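PDB 3NKG: uncharacterized protein GEBA250068378 from Sulfurospirillum deleyianum, which is of unknown function but has a beta-sandwich fold, probably related to galactose-binding-like domains, so a ligand-binding role is possible though unproven. Local coordinates for residues Tyr32-Gln37 / Ile100-His105; Leu36-His41 / Trp55-Phe60; Gly47-Lys52 / Gly84-Glu89. All blocks are in the same frame, centred on the assembly; numbering follows the deposited sequence.

Interaction 1: Tyr32-Gln37 / Ile100-His105; sequences YHLILQ and IKITIH
Leu34 and Ile102 meet methyl to methyl in the space between two beta-sheets, with Leu34 CD1 3.9 Å from Ile102 CD1. The two side chains slant across one another, so only their ends touch. Both reach far because both are stretched. In Leu34, CG stands anti to the carbonyl carbon and CD1 continues away from CA (chi2 -167°); in Ile102, CG1 takes the corresponding position and CD1 is again extended (chi2 169°), while CG2 branches off anti to the backbone N. Two residues along, Leu36 CD1 approaches Ile100 CD1 at a looser 4.4 Å. Ile100 differs in shape from Ile102, since its CD1 is folded back beside CA (chi2 -72°), and Leu36 meets it with an extended CD1. The pairing of Leu34 with Ile102 and Leu36 with Ile100 shows that the strands run in broadly opposite senses. Their CA atoms stay 9.9 Å apart at Leu34 and Ile102, a spacing filled by side chains and typical of the face-to-face packing of a beta-sandwich. Each strand lies inside its own antiparallel sheet: 30-38 between 163-169 and 132-140, and 98-107 between 143-151 and 113-123. From these neighbours Ile167 and Thr136 pack against Leu34, Tyr121 and Phe165 against Ile102, and Ile149 against Ile100.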
ATOM      1  N   TYR A  32      -6.410  11.384   5.114  1.00 28.64           N
ATOM      2  CA  TYR A  32      -5.424  10.382   5.513  1.00 27.89           C
ATOM      3  C   TYR A  32      -5.005   9.538   4.350  1.00 22.11           C
ATOM      4  O   TYR A  32      -5.835   9.048   3.591  1.00 23.20           O
ATOM      5  CB  TYR A  32      -5.987   9.432   6.571  1.00 27.19           C
ATOM      6  CG  TYR A  32      -6.197  10.110   7.883  1.00 28.95           C
ATOM      7  CD1 TYR A  32      -7.320  10.897   8.105  1.00 24.11           C
ATOM      8  CD2 TYR A  32      -5.247  10.005   8.894  1.00 33.63           C
ATOM      9  CE1 TYR A  32      -7.503  11.555   9.332  1.00 31.22           C
ATOM     10  CE2 TYR A  32      -5.420  10.639  10.098  1.00 30.40           C
ATOM     11  CZ  TYR A  32      -6.547  11.424  10.317  1.00 29.97           C
ATOM     12  OH  TYR A  32      -6.708  12.054  11.535  1.00 37.51           O
ATOM     13  N   HIS A  33      -3.707   9.314   4.246  1.00 23.88           N
ATOM     14  CA  HIS A  33      -3.194   8.393   3.255  1.00 23.23           C
ATOM     15  C   HIS A  33      -3.294   6.966   3.763  1.00 24.31           C
ATOM     16  O   HIS A  33      -2.980   6.695   4.931  1.00 25.27           O
ATOM     17  CB  HIS A  33      -1.722   8.694   2.966  1.00 27.45           C
ATOM     18  CG  HIS A  33      -1.486  10.053   2.401  1.00 32.26           C
ATOM     19  ND1 HIS A  33      -2.232  10.560   1.356  1.00 35.57           N
ATOM     20  CD2 HIS A  33      -0.591  11.013   2.733  1.00 27.13           C
ATOM     21  CE1 HIS A  33      -1.807  11.779   1.070  1.00 36.39           C
ATOM     22  NE2 HIS A  33      -0.817  12.080   1.896  1.00 37.50           N
ATOM     23  N   LEU A  34      -3.693   6.064   2.864  1.00 25.59           N
ATOM     24  CA  LEU A  34      -3.670   4.627   3.102  1.00 23.91           C
ATOM     25  C   LEU A  34      -2.616   4.040   2.173  1.00 25.82           C
ATOM     26  O   LEU A  34      -2.675   4.257   0.969  1.00 20.51           O
ATOM     27  CB  LEU A  34      -5.016   3.998   2.758  1.00 23.98           C
ATOM     28  CG  LEU A  34      -6.268   4.597   3.386  1.00 27.71           C
ATOM     29  CD1 LEU A  34      -7.428   3.649   3.185  1.00 27.20           C
ATOM     30  CD2 LEU A  34      -6.052   4.849   4.863  1.00 28.87           C
ATOM     31  N   ILE A  35      -1.648   3.311   2.724  1.00 23.95           N
ATOM     32  CA  ILE A  35      -0.527   2.838   1.906  1.00 23.34           C
ATOM     33  C   ILE A  35      -0.092   1.463   2.352  1.00 19.26           C
ATOM     34  O   ILE A  35      -0.469   0.998   3.437  1.00 22.70           O
ATOM     35  CB  ILE A  35       0.713   3.768   2.033  1.00 20.32           C
ATOM     36  CG1 ILE A  35       1.376   3.576   3.391  1.00 27.20           C
ATOM     37  CG2 ILE A  35       0.336   5.264   1.814  1.00 20.88           C
ATOM     38  CD1 ILE A  35       2.571   4.470   3.640  1.00 29.00           C
ATOM     39  N   LEU A  36       0.710   0.809   1.522  1.00 20.52           N
ATOM     40  CA  LEU A  36       1.378  -0.403   1.950  1.00 18.48           C
ATOM     41  C   LEU A  36       2.857  -0.100   2.060  1.00 20.96           C
ATOM     42  O   LEU A  36       3.441   0.515   1.148  1.00 25.89           O
ATOM     43  CB  LEU A  36       1.170  -1.529   0.915  1.00 19.09           C
ATOM     44  CG  LEU A  36      -0.279  -1.893   0.628  1.00 26.38           C
ATOM     45  CD1 LEU A  36      -0.319  -2.925  -0.475  1.00 26.94           C
ATOM     46  CD2 LEU A  36      -0.949  -2.400   1.879  1.00 25.32           C
ATOM     47  N   GLN A  37       3.478  -0.562   3.143  1.00 20.51           N
ATOM     48  CA  GLN A  37       4.917  -0.415   3.349  1.00 28.60           C
ATOM     49  C   GLN A  37       5.578  -1.780   3.393  1.00 29.35           C
ATOM     50  O   GLN A  37       5.190  -2.634   4.209  1.00 24.41           O
ATOM     51  CB  GLN A  37       5.207   0.296   4.670  1.00 28.89           C
ATOM     52  CG  GLN A  37       4.626   1.695   4.775  1.00 32.50           C
ATOM     53  CD  GLN A  37       5.008   2.371   6.082  1.00 39.05           C
ATOM     54  OE1 GLN A  37       4.526   1.999   7.156  1.00 36.98           O
ATOM     55  NE2 GLN A  37       5.892   3.354   5.998  1.00 43.79           N
ATOM     56  N   ILE A 100      -6.550  -5.147  -3.394  1.00 20.92           N
ATOM     57  CA  ILE A 100      -6.741  -5.037  -1.958  1.00 24.65           C
ATOM     58  C   ILE A 100      -8.167  -4.559  -1.763  1.00 28.13           C
ATOM     59  O   ILE A 100      -8.587  -3.564  -2.367  1.00 25.98           O
ATOM     60  CB  ILE A 100      -5.840  -3.957  -1.371  1.00 23.83           C
ATOM     61  CG1 ILE A 100      -4.364  -4.321  -1.571  1.00 34.66           C
ATOM     62  CG2 ILE A 100      -6.138  -3.750   0.119  1.00 26.80           C
ATOM     63  CD1 ILE A 100      -3.904  -5.453  -0.707  1.00 29.34           C
ATOM     64  N   LYS A 101      -8.917  -5.255  -0.924  1.00 23.93           N
ATOM     65  CA  LYS A 101     -10.257  -4.805  -0.609  1.00 24.22           C
ATOM     66  C   LYS A 101     -10.269  -4.184   0.774  1.00 26.76           C
ATOM     67  O   LYS A 101      -9.904  -4.827   1.778  1.00 24.73           O
ATOM     68  CB  LYS A 101     -11.253  -5.961  -0.701  1.00 32.11           C
ATOM     69  CG  LYS A 101     -12.706  -5.553  -0.524  1.00 33.36           C
ATOM     70  CD  LYS A 101     -13.619  -6.752  -0.778  1.00 44.22           C
ATOM     71  CE  LYS A 101     -14.859  -6.701   0.084  1.00 52.48           C
ATOM     72  NZ  LYS A 101     -15.770  -7.853  -0.197  1.00 60.95           N
ATOM     73  N   ILE A 102     -10.684  -2.923   0.822  1.00 20.81           N
ATOM     74  CA  ILE A 102     -10.811  -2.214   2.088  1.00 18.32           C
ATOM     75  C   ILE A 102     -12.264  -1.942   2.435  1.00 27.26           C
ATOM     76  O   ILE A 102     -12.998  -1.316   1.664  1.00 24.74           O
ATOM     77  CB  ILE A 102     -10.047  -0.876   2.070  1.00 21.46           C
ATOM     78  CG1 ILE A 102      -8.562  -1.128   1.824  1.00 28.19           C
ATOM     79  CG2 ILE A 102     -10.221  -0.111   3.401  1.00 21.88           C
ATOM     80  CD1 ILE A 102      -7.789   0.131   1.540  1.00 31.46           C
ATOM     81  N   THR A 103     -12.669  -2.419   3.606  1.00 23.75           N
ATOM     82  CA  THR A 103     -14.004  -2.167   4.142  1.00 22.67           C
ATOM     83  C   THR A 103     -13.903  -1.349   5.419  1.00 23.14           C
ATOM     84  O   THR A 103     -13.128  -1.683   6.303  1.00 24.15           O
ATOM     85  CB  THR A 103     -14.726  -3.494   4.439  1.00 23.33           C
ATOM     86  OG1 THR A 103     -14.693  -4.309   3.261  1.00 27.85           O
ATOM     87  CG2 THR A 103     -16.169  -3.244   4.815  1.00 27.24           C
ATOM     88  N   ILE A 104     -14.673  -0.268   5.512  1.00 19.85           N
ATOM     89  CA  ILE A 104     -14.637   0.580   6.696  1.00 23.89           C
ATOM     90  C   ILE A 104     -16.025   0.771   7.314  1.00 27.32           C
ATOM     91  O   ILE A 104     -16.950   1.236   6.640  1.00 26.73           O
ATOM     92  CB  ILE A 104     -14.051   1.981   6.405  1.00 23.73           C
ATOM     93  CG1 ILE A 104     -12.683   1.872   5.732  1.00 29.17           C
ATOM     94  CG2 ILE A 104     -13.908   2.796   7.692  1.00 19.63           C
ATOM     95  CD1 ILE A 104     -12.099   3.224   5.367  1.00 27.79           C
ATOM     96  N   HIS A 105     -16.144   0.414   8.595  1.00 28.52           N
ATOM     97  CA  HIS A 105     -17.319   0.750   9.405  1.00 26.17           C
ATOM     98  C   HIS A 105     -17.017   1.838  10.426  1.00 29.27           C
ATOM     99  O   HIS A 105     -15.969   1.828  11.072  1.00 23.08           O
ATOM    100  CB  HIS A 105     -17.824  -0.462  10.162  1.00 32.30           C
ATOM    101  CG  HIS A 105     -18.479  -1.485   9.290  1.00 29.87           C
ATOM    102  ND1 HIS A 105     -17.755  -2.377   8.528  1.00 29.89           N
ATOM    103  CD2 HIS A 105     -19.782  -1.760   9.068  1.00 29.42           C
ATOM    104  CE1 HIS A 105     -18.593  -3.160   7.871  1.00 36.58           C
ATOM    105  NE2 HIS A 105     -19.831  -2.807   8.182  1.00 31.78           N
TER

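Interaction 2: Leu36-His41 / Trp55-Phe60; sequences LQFAVH and WKFLGF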
ATOM      1  N   LEU A  36       0.710   0.809   1.522  1.00 20.52           N
ATOM      2  CA  LEU A  36       1.378  -0.403   1.950  1.00 18.48           C
ATOM      3  C   LEU A  36       2.857  -0.100   2.060  1.00 20.96           C
ATOM      4  O   LEU A  36       3.441   0.515   1.148  1.00 25.89           O
ATOM      5  CB  LEU A  36       1.170  -1.529   0.915  1.00 19.09           C
ATOM      6  CG  LEU A  36      -0.279  -1.893   0.628  1.00 26.38           C
ATOM      7  CD1 LEU A  36      -0.319  -2.925  -0.475  1.00 26.94           C
ATOM      8  CD2 LEU A  36      -0.949  -2.400   1.879  1.00 25.32           C
ATOM      9  N   GLN A  37       3.478  -0.562   3.143  1.00 20.51           N
ATOM     10  CA  GLN A  37       4.917  -0.415   3.349  1.00 28.60           C
ATOM     11  C   GLN A  37       5.578  -1.780   3.393  1.00 29.35           C
ATOM     12  O   GLN A  37       5.190  -2.634   4.209  1.00 24.41           O
ATOM     13  CB  GLN A  37       5.207   0.296   4.670  1.00 28.89           C
ATOM     14  CG  GLN A  37       4.626   1.695   4.775  1.00 32.50           C
ATOM     15  CD  GLN A  37       5.008   2.371   6.082  1.00 39.05           C
ATOM     16  OE1 GLN A  37       4.526   1.999   7.156  1.00 36.98           O
ATOM     17  NE2 GLN A  37       5.892   3.354   5.998  1.00 43.79           N
ATOM     18  N   PHE A  38       6.576  -1.965   2.526  1.00 22.34           N
ATOM     19  CA  PHE A  38       7.295  -3.236   2.382  1.00 22.13           C
ATOM     20  C   PHE A  38       8.636  -3.210   3.109  1.00 26.51           C
ATOM     21  O   PHE A  38       9.442  -2.301   2.899  1.00 28.04           O
ATOM     22  CB  PHE A  38       7.562  -3.502   0.900  1.00 22.75           C
ATOM     23  CG  PHE A  38       6.323  -3.705   0.103  1.00 24.47           C
ATOM     24  CD1 PHE A  38       5.439  -2.640  -0.114  1.00 23.96           C
ATOM     25  CD2 PHE A  38       5.992  -4.972  -0.366  1.00 26.12           C
ATOM     26  CE1 PHE A  38       4.291  -2.839  -0.831  1.00 24.97           C
ATOM     27  CE2 PHE A  38       4.858  -5.178  -1.079  1.00 22.01           C
ATOM     28  CZ  PHE A  38       3.995  -4.126  -1.323  1.00 19.51           C
ATOM     29  N   ALA A  39       8.879  -4.204   3.956  1.00 30.37           N
ATOM     30  CA  ALA A  39      10.214  -4.378   4.555  1.00 31.64           C
ATOM     31  C   ALA A  39      11.227  -4.893   3.539  1.00 30.33           C
ATOM     32  O   ALA A  39      10.886  -5.640   2.621  1.00 27.01           O
ATOM     33  CB  ALA A  39      10.157  -5.301   5.740  1.00 31.25           C
ATOM     34  N   VAL A  40      12.479  -4.484   3.712  1.00 29.82           N
ATOM     35  CA  VAL A  40      13.542  -4.798   2.765  1.00 31.93           C
ATOM     36  C   VAL A  40      14.810  -5.071   3.569  1.00 37.12           C
ATOM     37  O   VAL A  40      15.004  -4.478   4.633  1.00 37.53           O
ATOM     38  CB  VAL A  40      13.762  -3.616   1.796  1.00 31.54           C
ATOM     39  CG1 VAL A  40      14.910  -3.891   0.868  1.00 34.46           C
ATOM     40  CG2 VAL A  40      12.483  -3.342   0.976  1.00 32.83           C
ATOM     41  N   HIS A  41      15.657  -5.982   3.094  1.00 38.59           N
ATOM     42  CA  HIS A  41      16.934  -6.229   3.767  1.00 46.09           C
ATOM     43  C   HIS A  41      17.859  -5.013   3.657  1.00 45.26           C
ATOM     44  O   HIS A  41      17.946  -4.376   2.612  1.00 40.42           O
ATOM     45  CB  HIS A  41      17.627  -7.469   3.203  1.00 55.13           C
ATOM     46  CG  HIS A  41      16.907  -8.749   3.495  1.00 67.04           C
ATOM     47  ND1 HIS A  41      16.413  -9.057   4.745  1.00 76.36           N
ATOM     48  CD2 HIS A  41      16.613  -9.806   2.702  1.00 69.58           C
ATOM     49  CE1 HIS A  41      15.834 -10.245   4.706  1.00 75.07           C
ATOM     50  NE2 HIS A  41      15.944 -10.723   3.480  1.00 72.72           N
ATOM     51  N   TRP A  55      11.674  -3.158  -5.480  1.00 21.21           N
ATOM     52  CA  TRP A  55      11.451  -2.155  -6.503  1.00 25.03           C
ATOM     53  C   TRP A  55      10.780  -2.773  -7.748  1.00 22.08           C
ATOM     54  O   TRP A  55       9.805  -2.258  -8.281  1.00 20.40           O
ATOM     55  CB  TRP A  55      12.780  -1.557  -6.914  1.00 23.53           C
ATOM     56  CG  TRP A  55      12.648  -0.222  -7.489  1.00 27.74           C
ATOM     57  CD1 TRP A  55      11.498   0.389  -7.909  1.00 27.46           C
ATOM     58  CD2 TRP A  55      13.710   0.710  -7.709  1.00 34.43           C
ATOM     59  NE1 TRP A  55      11.787   1.657  -8.378  1.00 36.64           N
ATOM     60  CE2 TRP A  55      13.136   1.871  -8.270  1.00 37.56           C
ATOM     61  CE3 TRP A  55      15.097   0.662  -7.506  1.00 36.45           C
ATOM     62  CZ2 TRP A  55      13.900   2.982  -8.615  1.00 40.58           C
ATOM     63  CZ3 TRP A  55      15.848   1.766  -7.843  1.00 41.90           C
ATOM     64  CH2 TRP A  55      15.250   2.908  -8.400  1.00 43.36           C
ATOM     65  N   LYS A  56      11.307  -3.891  -8.205  1.00 23.48           N
ATOM     66  CA  LYS A  56      10.742  -4.552  -9.377  1.00 23.69           C
ATOM     67  C   LYS A  56       9.237  -4.834  -9.198  1.00 24.22           C
ATOM     68  O   LYS A  56       8.412  -4.540 -10.085  1.00 20.97           O
ATOM     69  CB  LYS A  56      11.500  -5.852  -9.662  1.00 22.69           C
ATOM     70  CG  LYS A  56      10.826  -6.719 -10.736  1.00 26.51           C
ATOM     71  CD  LYS A  56      11.679  -7.969 -11.011  1.00 34.32           C
ATOM     72  CE  LYS A  56      10.845  -9.146 -11.496  1.00 37.18           C
ATOM     73  NZ  LYS A  56      11.723 -10.356 -11.634  1.00 45.50           N
ATOM     74  N   PHE A  57       8.892  -5.398  -8.039  1.00 23.11           N
ATOM     75  CA  PHE A  57       7.496  -5.722  -7.683  1.00 16.84           C
ATOM     76  C   PHE A  57       6.606  -4.454  -7.638  1.00 18.00           C
ATOM     77  O   PHE A  57       5.483  -4.452  -8.140  1.00 18.56           O
ATOM     78  CB  PHE A  57       7.478  -6.428  -6.304  1.00 16.63           C
ATOM     79  CG  PHE A  57       6.124  -6.933  -5.890  1.00 22.72           C
ATOM     80  CD1 PHE A  57       5.264  -6.140  -5.148  1.00 24.93           C
ATOM     81  CD2 PHE A  57       5.703  -8.211  -6.260  1.00 28.93           C
ATOM     82  CE1 PHE A  57       3.990  -6.613  -4.762  1.00 26.13           C
ATOM     83  CE2 PHE A  57       4.443  -8.695  -5.888  1.00 25.72           C
ATOM     84  CZ  PHE A  57       3.579  -7.891  -5.131  1.00 22.79           C
ATOM     85  N   LEU A  58       7.088  -3.400  -6.975  1.00 14.40           N
ATOM     86  CA  LEU A  58       6.332  -2.136  -6.865  1.00 18.15           C
ATOM     87  C   LEU A  58       6.103  -1.428  -8.211  1.00 21.14           C
ATOM     88  O   LEU A  58       5.033  -0.853  -8.446  1.00 24.30           O
ATOM     89  CB  LEU A  58       7.044  -1.166  -5.904  1.00 20.80           C
ATOM     90  CG  LEU A  58       7.017  -1.556  -4.416  1.00 21.00           C
ATOM     91  CD1 LEU A  58       7.834  -0.595  -3.538  1.00 22.14           C
ATOM     92  CD2 LEU A  58       5.566  -1.633  -3.953  1.00 26.85           C
ATOM     93  N   GLY A  59       7.110  -1.444  -9.081  1.00 22.08           N
ATOM     94  CA  GLY A  59       7.056  -0.673 -10.312  1.00 21.58           C
ATOM     95  C   GLY A  59       7.790   0.659 -10.185  1.00 24.84           C
ATOM     96  O   GLY A  59       8.322   0.974  -9.122  1.00 25.12           O
ATOM     97  N   PHE A  60       7.789   1.445 -11.264  1.00 19.67           N
ATOM     98  CA  PHE A  60       8.483   2.733 -11.329  1.00 19.34           C
ATOM     99  C   PHE A  60       7.565   3.948 -11.522  1.00 17.38           C
ATOM    100  O   PHE A  60       7.935   5.061 -11.189  1.00 22.23           O
ATOM    101  CB  PHE A  60       9.504   2.680 -12.478  1.00 20.27           C
ATOM    102  CG  PHE A  60      10.681   1.807 -12.178  1.00 24.42           C
ATOM    103  CD1 PHE A  60      10.554   0.420 -12.182  1.00 23.19           C
ATOM    104  CD2 PHE A  60      11.909   2.361 -11.879  1.00 20.74           C
ATOM    105  CE1 PHE A  60      11.633  -0.394 -11.894  1.00 19.39           C
ATOM    106  CE2 PHE A  60      13.012   1.544 -11.592  1.00 24.76           C
ATOM    107  CZ  PHE A  60      12.871   0.170 -11.592  1.00 22.78           C
TER
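Phe38, at the end of strand 30-38, meets two consecutive residues, Phe57 and Leu58, in the last turn of helix 49-58. The helical segment begins with Trp55, whose side chain takes no part in gripping Phe38 but whose carbonyl O accepts the hydrogen bond from Gly59 N at 2.9 Å, closing the final turn. Lys56 follows without touching the strand; its carbonyl O is bonded to the hydroxyl of Tyr91. Phe57 then turns back toward the strand: CG stands anti to its backbone N (chi1 -174°), which carries the ring out so that Phe57 CE1 lies 4.0 Å from Phe38 CE2, the two side chains crossing at about a right angle. The helix thus packs on the end of a beta-sandwich strand, in the connection that leads out of strand 30-38. Leu58 makes the closer approach, with its CD2 3.6 Å from Phe38 CE1 and 3.9 Å from Phe38 CZ; this one methyl spans the CD1-CE1-CZ side of the ring, while Phe57 reaches CE2 on the other side. Leu58 and Phe38 slide past each other in opposite directions. With the ring of Phe38 cut back to an alanine, Leu58 CD2 would probably face a gap and Phe57 would lose its partner on the strand. Gly59 leaves the helix with positive phi (98°), where a side chain would strike the preceding carbonyl O. Phe60 folds back over Trp55, its CE2 placed 3.2 Å above the indole plane toward the rim, and also packs on helix 76-83.

Interaction 3: Gly47-Lys52 / Gly84-Glu89; sequences GGLDGK and GDLIDE
Leu86 reaches from the loop after helix 76-83 to the first turn of helix 49-58, where its CD1 methyl touches Lys52 and Leu49. The apolar contacts all pass through that one methyl. The closer is with the base of the lysine, Lys52 CB lying 3.7 Å from Leu86 CD1; the other is between methyls, with Leu49 CD1 4.3 Å from Leu86 CD1. Leu86 CG is anti to the carbonyl carbon and CD1 is extended from CA (chi2 173°), which pushes this branch toward the partner helix. Lys52 begins by pointing at Leu86, but its chain runs on straight through chi2 and chi3 and bends only at chi4 (67°); its ammonium end leads away and the aliphatic root does the packing.

Backbone hydrogen bonds shape each side separately. Lys52 N donates to Gly48 O at 3.2 Å, the first turn of a helix whose N-cap is Gly48, a residue with positive phi. Opposite, Ile87 N bonds to Gly84 O at 3.3 Å, closing the short 3-10 turn that presents Leu86; Gly84, also of positive phi, follows helix 76-83.

Polar and charged groups work around the contact. The carboxylate of Asp46 accepts bonds from the backbone N of Gly48 and of Asp50 at the helix start, and Asp50 itself forms a salt bridge with Arg161. Lys80 NZ bridges the carbonyl oxygens of Gly84 and Ile87.

Across the contact itself the chemistry is purely apolar, shallow and near the surface, which implies that it depends on the shape and position of Leu86; a directional tie between loop and helix comes from just outside it, where Lys56 NZ bonds to Leu86 O.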
ATOM      1  N   GLY A  47      23.632  -7.422  -1.588  1.00 63.12           N
ATOM      2  CA  GLY A  47      24.184  -6.557  -2.616  1.00 66.07           C
ATOM      3  C   GLY A  47      23.315  -5.344  -2.903  1.00 70.65           C
ATOM      4  O   GLY A  47      23.626  -4.550  -3.793  1.00 77.25           O
ATOM      5  N   GLY A  48      22.235  -5.188  -2.138  1.00 56.45           N
ATOM      6  CA  GLY A  48      21.190  -4.239  -2.474  1.00 46.41           C
ATOM      7  C   GLY A  48      20.150  -4.998  -3.276  1.00 42.14           C
ATOM      8  O   GLY A  48      19.179  -4.432  -3.798  1.00 37.25           O
ATOM      9  N   LEU A  49      20.360  -6.307  -3.367  1.00 39.29           N
ATOM     10  CA  LEU A  49      19.536  -7.145  -4.209  1.00 40.92           C
ATOM     11  C   LEU A  49      18.079  -7.190  -3.758  1.00 34.29           C
ATOM     12  O   LEU A  49      17.170  -7.160  -4.585  1.00 34.96           O
ATOM     13  CB  LEU A  49      20.115  -8.553  -4.285  1.00 50.64           C
ATOM     14  CG  LEU A  49      19.228  -9.631  -4.918  1.00 57.77           C
ATOM     15  CD1 LEU A  49      18.799  -9.281  -6.353  1.00 55.58           C
ATOM     16  CD2 LEU A  49      19.940 -10.976  -4.870  1.00 61.41           C
ATOM     17  N   ASP A  50      17.852  -7.279  -2.452  1.00 31.11           N
ATOM     18  CA  ASP A  50      16.488  -7.403  -1.952  1.00 31.94           C
ATOM     19  C   ASP A  50      15.700  -6.129  -2.299  1.00 27.07           C
ATOM     20  O   ASP A  50      14.545  -6.198  -2.709  1.00 26.86           O
ATOM     21  CB  ASP A  50      16.482  -7.705  -0.459  1.00 32.36           C
ATOM     22  CG  ASP A  50      15.112  -8.147   0.046  1.00 35.79           C
ATOM     23  OD1 ASP A  50      14.576  -9.127  -0.499  1.00 34.08           O
ATOM     24  OD2 ASP A  50      14.573  -7.513   0.994  1.00 33.08           O
ATOM     25  N   GLY A  51      16.355  -4.980  -2.153  1.00 26.60           N
ATOM     26  CA  GLY A  51      15.789  -3.698  -2.526  1.00 26.06           C
ATOM     27  C   GLY A  51      15.367  -3.662  -3.985  1.00 27.75           C
ATOM     28  O   GLY A  51      14.268  -3.177  -4.314  1.00 27.52           O
ATOM     29  N   LYS A  52      16.221  -4.177  -4.868  1.00 28.64           N
ATOM     30  CA  LYS A  52      15.888  -4.226  -6.293  1.00 33.00           C
ATOM     31  C   LYS A  52      14.710  -5.151  -6.594  1.00 33.20           C
ATOM     32  O   LYS A  52      13.911  -4.862  -7.472  1.00 28.02           O
ATOM     33  CB  LYS A  52      17.083  -4.650  -7.138  1.00 32.10           C
ATOM     34  CG  LYS A  52      18.172  -3.617  -7.280  1.00 41.12           C
ATOM     35  CD  LYS A  52      19.294  -4.188  -8.145  1.00 54.39           C
ATOM     36  CE  LYS A  52      20.466  -3.227  -8.257  1.00 66.48           C
ATOM     37  NZ  LYS A  52      21.164  -3.058  -6.946  1.00 75.41           N
ATOM     38  N   GLY A  84      18.532  -4.343 -14.473  1.00 23.83           N
ATOM     39  CA  GLY A  84      19.277  -5.322 -15.274  1.00 32.79           C
ATOM     40  C   GLY A  84      18.579  -6.649 -15.593  1.00 32.15           C
ATOM     41  O   GLY A  84      17.442  -6.668 -16.099  1.00 31.94           O
ATOM     42  N   ASP A  85      19.270  -7.751 -15.301  0.60 29.97           N
ATOM     43  CA  ASP A  85      18.783  -9.101 -15.586  0.60 35.67           C
ATOM     44  C   ASP A  85      17.555  -9.497 -14.767  0.60 35.96           C
ATOM     45  O   ASP A  85      17.032 -10.600 -14.918  0.60 37.74           O
ATOM     46  CB  ASP A  85      19.877 -10.139 -15.311  0.60 41.02           C
ATOM     47  CG  ASP A  85      21.105  -9.949 -16.175  0.60 45.68           C
ATOM     48  OD1 ASP A  85      21.037  -9.193 -17.173  0.60 47.15           O
ATOM     49  OD2 ASP A  85      22.142 -10.572 -15.850  0.60 47.86           O
ATOM     50  N   LEU A  86      17.098  -8.627 -13.877  1.00 30.50           N
ATOM     51  CA  LEU A  86      15.929  -8.966 -13.084  1.00 27.08           C
ATOM     52  C   LEU A  86      14.655  -8.874 -13.922  1.00 29.86           C
ATOM     53  O   LEU A  86      13.622  -9.449 -13.580  1.00 30.03           O
ATOM     54  CB  LEU A  86      15.831  -8.082 -11.846  1.00 30.03           C
ATOM     55  CG  LEU A  86      16.779  -8.470 -10.713  1.00 40.12           C
ATOM     56  CD1 LEU A  86      16.718  -7.423  -9.618  1.00 41.32           C
ATOM     57  CD2 LEU A  86      16.425  -9.856 -10.165  1.00 36.78           C
ATOM     58  N   ILE A  87      14.723  -8.127 -15.014  1.00 26.12           N
ATOM     59  CA  ILE A  87      13.555  -7.925 -15.843  1.00 20.51           C
ATOM     60  C   ILE A  87      13.878  -8.235 -17.311  1.00 29.91           C
ATOM     61  O   ILE A  87      15.042  -8.364 -17.684  1.00 22.02           O
ATOM     62  CB  ILE A  87      12.982  -6.470 -15.721  1.00 16.74           C
ATOM     63  CG1 ILE A  87      13.934  -5.454 -16.343  1.00 22.26           C
ATOM     64  CG2 ILE A  87      12.697  -6.145 -14.255  1.00 24.47           C
ATOM     65  CD1 ILE A  87      13.380  -4.023 -16.469  1.00 21.91           C
ATOM     66  N   ASP A  88      12.831  -8.366 -18.123  1.00 33.39           N
ATOM     67  CA  ASP A  88      12.981  -8.512 -19.563  1.00 36.81           C
ATOM     68  C   ASP A  88      12.056  -7.512 -20.218  1.00 39.04           C
ATOM     69  O   ASP A  88      11.413  -6.704 -19.530  1.00 28.95           O
ATOM     70  CB  ASP A  88      12.680  -9.940 -20.022  1.00 33.56           C
ATOM     71  CG  ASP A  88      11.232 -10.350 -19.794  1.00 42.49           C
ATOM     72  OD1 ASP A  88      10.355  -9.476 -19.578  1.00 39.16           O
ATOM     73  OD2 ASP A  88      10.967 -11.572 -19.864  1.00 46.71           O
ATOM     74  N   GLU A  89      11.974  -7.557 -21.541  1.00 31.86           N
ATOM     75  CA  GLU A  89      11.340  -6.450 -22.227  1.00 33.62           C
ATOM     76  C   GLU A  89       9.841  -6.450 -22.083  1.00 30.94           C
ATOM     77  O   GLU A  89       9.190  -5.521 -22.549  1.00 28.58           O
ATOM     78  CB  GLU A  89      11.764  -6.370 -23.698  1.00 48.01           C
ATOM     79  CG  GLU A  89      12.269  -7.655 -24.289  1.00 64.98           C
ATOM     80  CD  GLU A  89      13.307  -7.392 -25.366  1.00 81.43           C
ATOM     81  OE1 GLU A  89      13.595  -6.195 -25.609  1.00 82.42           O
ATOM     82  OE2 GLU A  89      13.836  -8.365 -25.957  1.00 85.73           O
TER

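Interactions 1 and 2 share Leu36 and Gln37 of strand 30-38, and their centres lie about 17 Å apart: the same strand packs in the sandwich first and then against helix 49-58. Interaction 3 uses the start of that helix, about 12 Å from interaction 2 and about 28 Å from interaction 1, again between centres. Interactions 2 and 3 touch directly. His41 N lies 2.8 Å from Asp50 OD2 and Lys56 NZ lies 2.9 Å from Leu86 O, both probable hydrogen bonds, and Val40 CG1 packs on Gly51 CA. No active site is known; a bound acetic acid molecule, probably from crystallisation, lies about 5 Å from the Leu58 side chain in interaction 2.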